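PDB 4HZD: CysE, serine acetyltransferase from Brucella abortus, which transfers the acetyl group of acetyl-coenzyme A to the hydroxyl of L-serine, giving O-acetylserine and coenzyme A in cysteine biosynthesis. Local coordinates for the interface of chains A and B and the interface of chains A and C. Coordinates in Å, arbitrary orientation; residue numbers count along the deposited sequence, not the author numbering. Chains: chain A/B/C, CysE, serine acetyltransferase.

Contact 1: the interface of chains A and B. Residues chain A 168, 188, 214-215, 232; chain B 171, 173, 191, 217, 219.
Turns of the chain A left-handed beta-helix, represented by loop residues A:His168, A:His188, A:Ala214, A:Gly215 and A:Ala232, face chain B strands 172-174, 191-193 and 217-219. Such hexapeptide-repeat coils pack side by side in the trimers of this acyltransferase family, with active sites at the coil-coil junctions; A:His168, the catalytic histidine that in this family acts as general base on the serine hydroxyl, shares the coenzyme A pocket with A:Ala214 and A:Ala232.

B:Val173 caps both imidazoles, one with each methyl. Its CG1, anti to the backbone N (chi1 176°), lies centrally over one face of the A:His168 ring, 3.5 Å from the centroid, and probably helps to place it. CG2, anti to the carbonyl carbon, lies over the centre of one face of the A:His188 ring, 3.4 Å from its centroid, the two side chains meeting end to end. On the opposite face the methyl CB of A:Ala214 sits 3.4 Å above the A:His188 plane, toward the rim, clamping the imidazole.

A:His188 takes the crowded chi1 position, CG between the backbone N and carbonyl carbon (55°), and reaches tip to tip for B:Thr191. Its NE2 and the hydroxyl OG1 of B:Thr191 are hydrogen bonded at 2.6 Å, nearly straight (175° at H), with B:Thr191 CB at the ring edge, in plane. Bond and clamp together should fix the ring's rotation.

Farther along, B:Lys217 lays its CE methylene by A:Ala214 O and A:Gly215 CA, and B:Leu219 CD1 touches A:Ala232 CB at 3.6 Å.

Contact 2: the interface of chains A and C. Residues chain A 31, 35-36, 38-39, 42, 47; chain C 31, 35-36, 38-39.
The N-terminal helical regions of chains A and C meet about a two-fold axis, each contributing the end of helix 18-33, the 3-10 turn 35-37 and the start of helix 38-46; A:Asn47, just past that helix, joins at the margin. This is a symmetric helical contact of the kind by which serine acetyltransferase trimers commonly pair into hexamers, consistent with the six chains of the deposited assembly.

Apolar packing dominates. At the centre the methyl groups of A:Ala39 and C:Ala39 come together obliquely on the axis, CB to CB at 3.5 Å, slightly tighter than usual van der Waals contact. Small residues allow this approach: C:Gly38 CA lies against the carbonyl O of A:Pro35, and A:Gly38 CA against that of C:Pro35.

To one side, the phenol of A:Tyr42 crosses the pyrrolidine of C:Pro35 obliquely, a contact that the two-fold repeats with the chains exchanged. The proline lies over one face of the ring, displaced to its CE1–CZ rim, with CB 3.5 Å from CE1 of the tyrosine and CG reaching toward the phenolic oxygen OH. At the base of the same side chain, A:Tyr42 CB touches C:Val36 CG2 at 3.7 Å. This methyl points anti to the valine backbone N, whereas CG1 takes the crowded place between N and the carbonyl carbon (chi1 78°). C:Pro35 and C:Val36 thus touch the two ends of one side chain, ring tip and CB. Nearer the axis, C:Thr31 directs its methyl CG2, anti to the backbone N, toward A:Pro35 CB at 4.0 Å, and A:Thr31 does likewise with C:Pro35.

Polar linkage across this patch runs through water. The carbonyls of the two Pro35 residues converge on water 1, which lies 2.7 Å from A:Pro35 O and 2.8 Å from C:Pro35 O.

Contact 1: the interface of chains A and B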
loop_
_atom_site.group_PDB
_atom_site.type_symbol
_atom_site.label_atom_id
_atom_site.label_comp_id
_atom_site.label_asym_id
_atom_site.label_seq_id
_atom_site.Cartn_x
_atom_site.Cartn_y
_atom_site.Cartn_z
ATOM N N HIS A 168 3.066 -28.384 -2.158
ATOM C CA HIS A 168 4.206 -27.474 -2.554
ATOM C C HIS A 168 3.825 -26.557 -3.689
ATOM O O HIS A 168 4.042 -25.360 -3.581
ATOM C CB HIS A 168 5.517 -28.235 -2.859
ATOM C CG HIS A 168 6.002 -29.092 -1.718
ATOM N ND1 HIS A 168 6.263 -28.592 -0.491
ATOM C CD2 HIS A 168 6.256 -30.476 -1.641
ATOM C CE1 HIS A 168 6.654 -29.594 0.346
ATOM N NE2 HIS A 168 6.648 -30.744 -0.354
ATOM N N HIS A 188 4.604 -30.181 -6.875
ATOM C CA HIS A 188 5.166 -29.046 -7.655
ATOM C C HIS A 188 5.873 -29.535 -8.909
ATOM O O HIS A 188 6.293 -30.709 -8.993
ATOM C CB HIS A 188 6.197 -28.299 -6.824
ATOM C CG HIS A 188 7.290 -29.197 -6.296
ATOM N ND1 HIS A 188 7.054 -30.134 -5.351
ATOM C CD2 HIS A 188 8.645 -29.297 -6.626
ATOM C CE1 HIS A 188 8.198 -30.789 -5.068
ATOM N NE2 HIS A 188 9.175 -30.285 -5.862
ATOM N N ALA A 214 6.745 -35.101 -8.201
ATOM C CA ALA A 214 7.322 -33.778 -8.511
ATOM C C ALA A 214 7.937 -33.711 -9.884
ATOM O O ALA A 214 8.699 -34.617 -10.294
ATOM C CB ALA A 214 8.374 -33.373 -7.473
ATOM N N GLY A 215 7.643 -32.636 -10.598
ATOM C CA GLY A 215 8.250 -32.423 -11.912
ATOM C C GLY A 215 7.725 -33.276 -13.060
ATOM O O GLY A 215 8.273 -33.194 -14.151
ATOM N N ALA A 232 8.374 -39.176 -9.608
ATOM C CA ALA A 232 8.927 -37.828 -9.804
ATOM C C ALA A 232 9.664 -37.814 -11.135
ATOM O O ALA A 232 10.319 -38.812 -11.507
ATOM C CB ALA A 232 9.903 -37.477 -8.678
ATOM N N GLY B 171 11.636 -22.703 -7.469
ATOM C CA GLY B 171 11.067 -24.060 -7.511
ATOM C C GLY B 171 11.703 -24.984 -6.471
ATOM O O GLY B 171 11.371 -26.152 -6.404
ATOM N N VAL B 173 12.287 -26.985 -3.300
ATOM C CA VAL B 173 11.536 -27.611 -2.232
ATOM C C VAL B 173 12.491 -28.422 -1.320
ATOM O O VAL B 173 13.254 -29.303 -1.771
ATOM C CB VAL B 173 10.395 -28.528 -2.762
ATOM C CG1 VAL B 173 9.701 -29.234 -1.613
ATOM C CG2 VAL B 173 9.362 -27.775 -3.601
ATOM N N THR B 191 14.468 -30.505 -5.752
ATOM C CA THR B 191 13.693 -31.078 -4.636
ATOM C C THR B 191 14.629 -31.919 -3.762
ATOM O O THR B 191 15.306 -32.887 -4.234
ATOM C CB THR B 191 12.523 -31.962 -5.108
ATOM O OG1 THR B 191 11.634 -31.225 -5.956
ATOM C CG2 THR B 191 11.687 -32.470 -3.916
ATOM N N LYS B 217 15.806 -34.012 -8.687
ATOM C CA LYS B 217 15.016 -34.504 -7.558
ATOM C C LYS B 217 15.827 -35.512 -6.758
ATOM O O LYS B 217 16.272 -36.541 -7.314
ATOM C CB LYS B 217 13.702 -35.177 -8.004
ATOM C CG LYS B 217 13.162 -34.726 -9.352
ATOM C CD LYS B 217 12.350 -33.457 -9.259
ATOM C CE LYS B 217 12.065 -32.949 -10.669
ATOM N NZ LYS B 217 12.282 -31.475 -10.725
ATOM N N LEU B 219 15.378 -37.897 -3.529
ATOM C CA LEU B 219 14.157 -38.360 -2.816
ATOM C C LEU B 219 14.437 -39.476 -1.850
ATOM O O LEU B 219 14.946 -40.509 -2.258
ATOM C CB LEU B 219 13.073 -38.828 -3.779
ATOM C CG LEU B 219 12.705 -37.905 -4.935
ATOM C CD1 LEU B 219 11.738 -38.640 -5.848
ATOM C CD2 LEU B 219 12.108 -36.610 -4.388
#

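Contact 2: the interface of chains A and C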
loop_
_atom_site.group_PDB
_atom_site.type_symbol
_atom_site.label_atom_id
_atom_site.label_comp_id
_atom_site.label_asym_id
_atom_site.label_seq_id
_atom_site.Cartn_x
_atom_site.Cartn_y
_atom_site.Cartn_z
ATOM N N THR A 31 -2.341 -17.073 18.977
ATOM C CA THR A 31 -2.298 -15.638 19.306
ATOM C C THR A 31 -1.765 -15.382 20.695
ATOM O O THR A 31 -0.944 -14.479 20.890
ATOM C CB THR A 31 -3.676 -14.951 19.085
ATOM O OG1 THR A 31 -3.995 -15.051 17.704
ATOM C CG2 THR A 31 -3.608 -13.443 19.435
ATOM N N PRO A 35 1.583 -12.913 20.387
ATOM C CA PRO A 35 0.583 -11.824 20.237
ATOM C C PRO A 35 0.783 -10.877 19.074
ATOM O O PRO A 35 -0.192 -10.310 18.609
ATOM C CB PRO A 35 0.737 -10.993 21.520
ATOM C CG PRO A 35 1.493 -11.825 22.475
ATOM C CD PRO A 35 2.107 -13.001 21.766
ATOM N N VAL A 36 2.023 -10.664 18.614
ATOM C CA VAL A 36 2.228 -9.831 17.429
ATOM C C VAL A 36 1.465 -10.333 16.175
ATOM O O VAL A 36 1.179 -9.551 15.269
ATOM C CB VAL A 36 3.723 -9.596 17.126
ATOM C CG1 VAL A 36 4.362 -10.856 16.512
ATOM C CG2 VAL A 36 3.878 -8.371 16.228
ATOM N N GLY A 38 -1.536 -11.284 16.276
ATOM C CA GLY A 38 -2.993 -11.164 16.616
ATOM C C GLY A 38 -3.797 -10.501 15.536
ATOM O O GLY A 38 -4.902 -10.942 15.257
ATOM N N ALA A 39 -3.245 -9.459 14.891
ATOM C CA ALA A 39 -3.997 -8.824 13.801
ATOM C C ALA A 39 -4.262 -9.828 12.695
ATOM O O ALA A 39 -5.384 -9.929 12.192
ATOM C CB ALA A 39 -3.260 -7.606 13.271
ATOM N N TYR A 42 -6.700 -12.782 14.065
ATOM C CA TYR A 42 -8.083 -12.335 14.334
ATOM C C TYR A 42 -8.811 -11.921 13.077
ATOM O O TYR A 42 -9.971 -12.267 12.883
ATOM C CB TYR A 42 -8.116 -11.189 15.379
ATOM C CG TYR A 42 -8.227 -11.756 16.793
ATOM C CD1 TYR A 42 -7.166 -12.465 17.344
ATOM C CD2 TYR A 42 -9.390 -11.635 17.536
ATOM C CE1 TYR A 42 -7.235 -13.026 18.593
ATOM C CE2 TYR A 42 -9.475 -12.182 18.826
ATOM C CZ TYR A 42 -8.390 -12.868 19.336
ATOM O OH TYR A 42 -8.379 -13.441 20.566
ATOM N N ASN A 47 -12.252 -13.301 13.996
ATOM C CA ASN A 47 -13.385 -12.407 13.755
ATOM C C ASN A 47 -14.377 -12.947 12.710
ATOM O O ASN A 47 -15.408 -12.319 12.496
ATOM C CB ASN A 47 -12.948 -10.992 13.279
ATOM C CG ASN A 47 -12.156 -10.217 14.318
ATOM O OD1 ASN A 47 -12.181 -10.545 15.493
ATOM N ND2 ASN A 47 -11.451 -9.168 13.875
ATOM N N THR C 31 -3.031 -5.127 24.969
ATOM C CA THR C 31 -2.949 -6.261 24.037
ATOM C C THR C 31 -3.758 -7.473 24.505
ATOM O O THR C 31 -4.490 -8.037 23.710
ATOM C CB THR C 31 -1.504 -6.672 23.749
ATOM O OG1 THR C 31 -0.811 -5.553 23.190
ATOM C CG2 THR C 31 -1.421 -7.826 22.736
ATOM N N PRO C 35 -6.803 -8.411 21.622
ATOM C CA PRO C 35 -5.774 -9.060 20.793
ATOM C C PRO C 35 -5.568 -8.618 19.346
ATOM O O PRO C 35 -4.438 -8.660 18.869
ATOM C CB PRO C 35 -6.157 -10.543 20.853
ATOM C CG PRO C 35 -6.772 -10.702 22.197
ATOM C CD PRO C 35 -7.552 -9.419 22.428
ATOM N N VAL C 36 -6.627 -8.201 18.647
ATOM C CA VAL C 36 -6.498 -7.728 17.259
ATOM C C VAL C 36 -5.594 -6.481 17.113
ATOM O O VAL C 36 -5.092 -6.194 16.013
ATOM C CB VAL C 36 -7.888 -7.494 16.619
ATOM C CG1 VAL C 36 -8.483 -6.166 17.122
ATOM C CG2 VAL C 36 -7.805 -7.530 15.097
ATOM N N GLY C 38 -2.815 -6.300 18.708
ATOM C CA GLY C 38 -1.490 -6.803 19.074
ATOM C C GLY C 38 -0.429 -6.424 18.075
ATOM O O GLY C 38 0.695 -6.122 18.460
ATOM N N ALA C 39 -0.753 -6.411 16.779
ATOM C CA ALA C 39 0.276 -6.052 15.801
ATOM C C ALA C 39 0.683 -4.581 15.972
ATOM O O ALA C 39 1.880 -4.240 15.979
ATOM C CB ALA C 39 -0.183 -6.353 14.353
HETATM O O HOH W 1 -2.376 -10.159 20.129
#

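About 35 Å separates the C-alpha centres of contacts 1 and 2, and they share no residues. Chain A takes part in both, through turns of its C-terminal beta-helix in contact 1 and through its N-terminal helical region in contact 2. The first is not an exact two-fold and fits coil packing within a trimer, whereas the second is two-fold and probably joins one trimer to another, together accounting for the six-chain assembly. Placing coenzyme A pocket residues at contact 1 keeps that chemistry well away from the helical contact, although the structure alone does not show whether the two communicate.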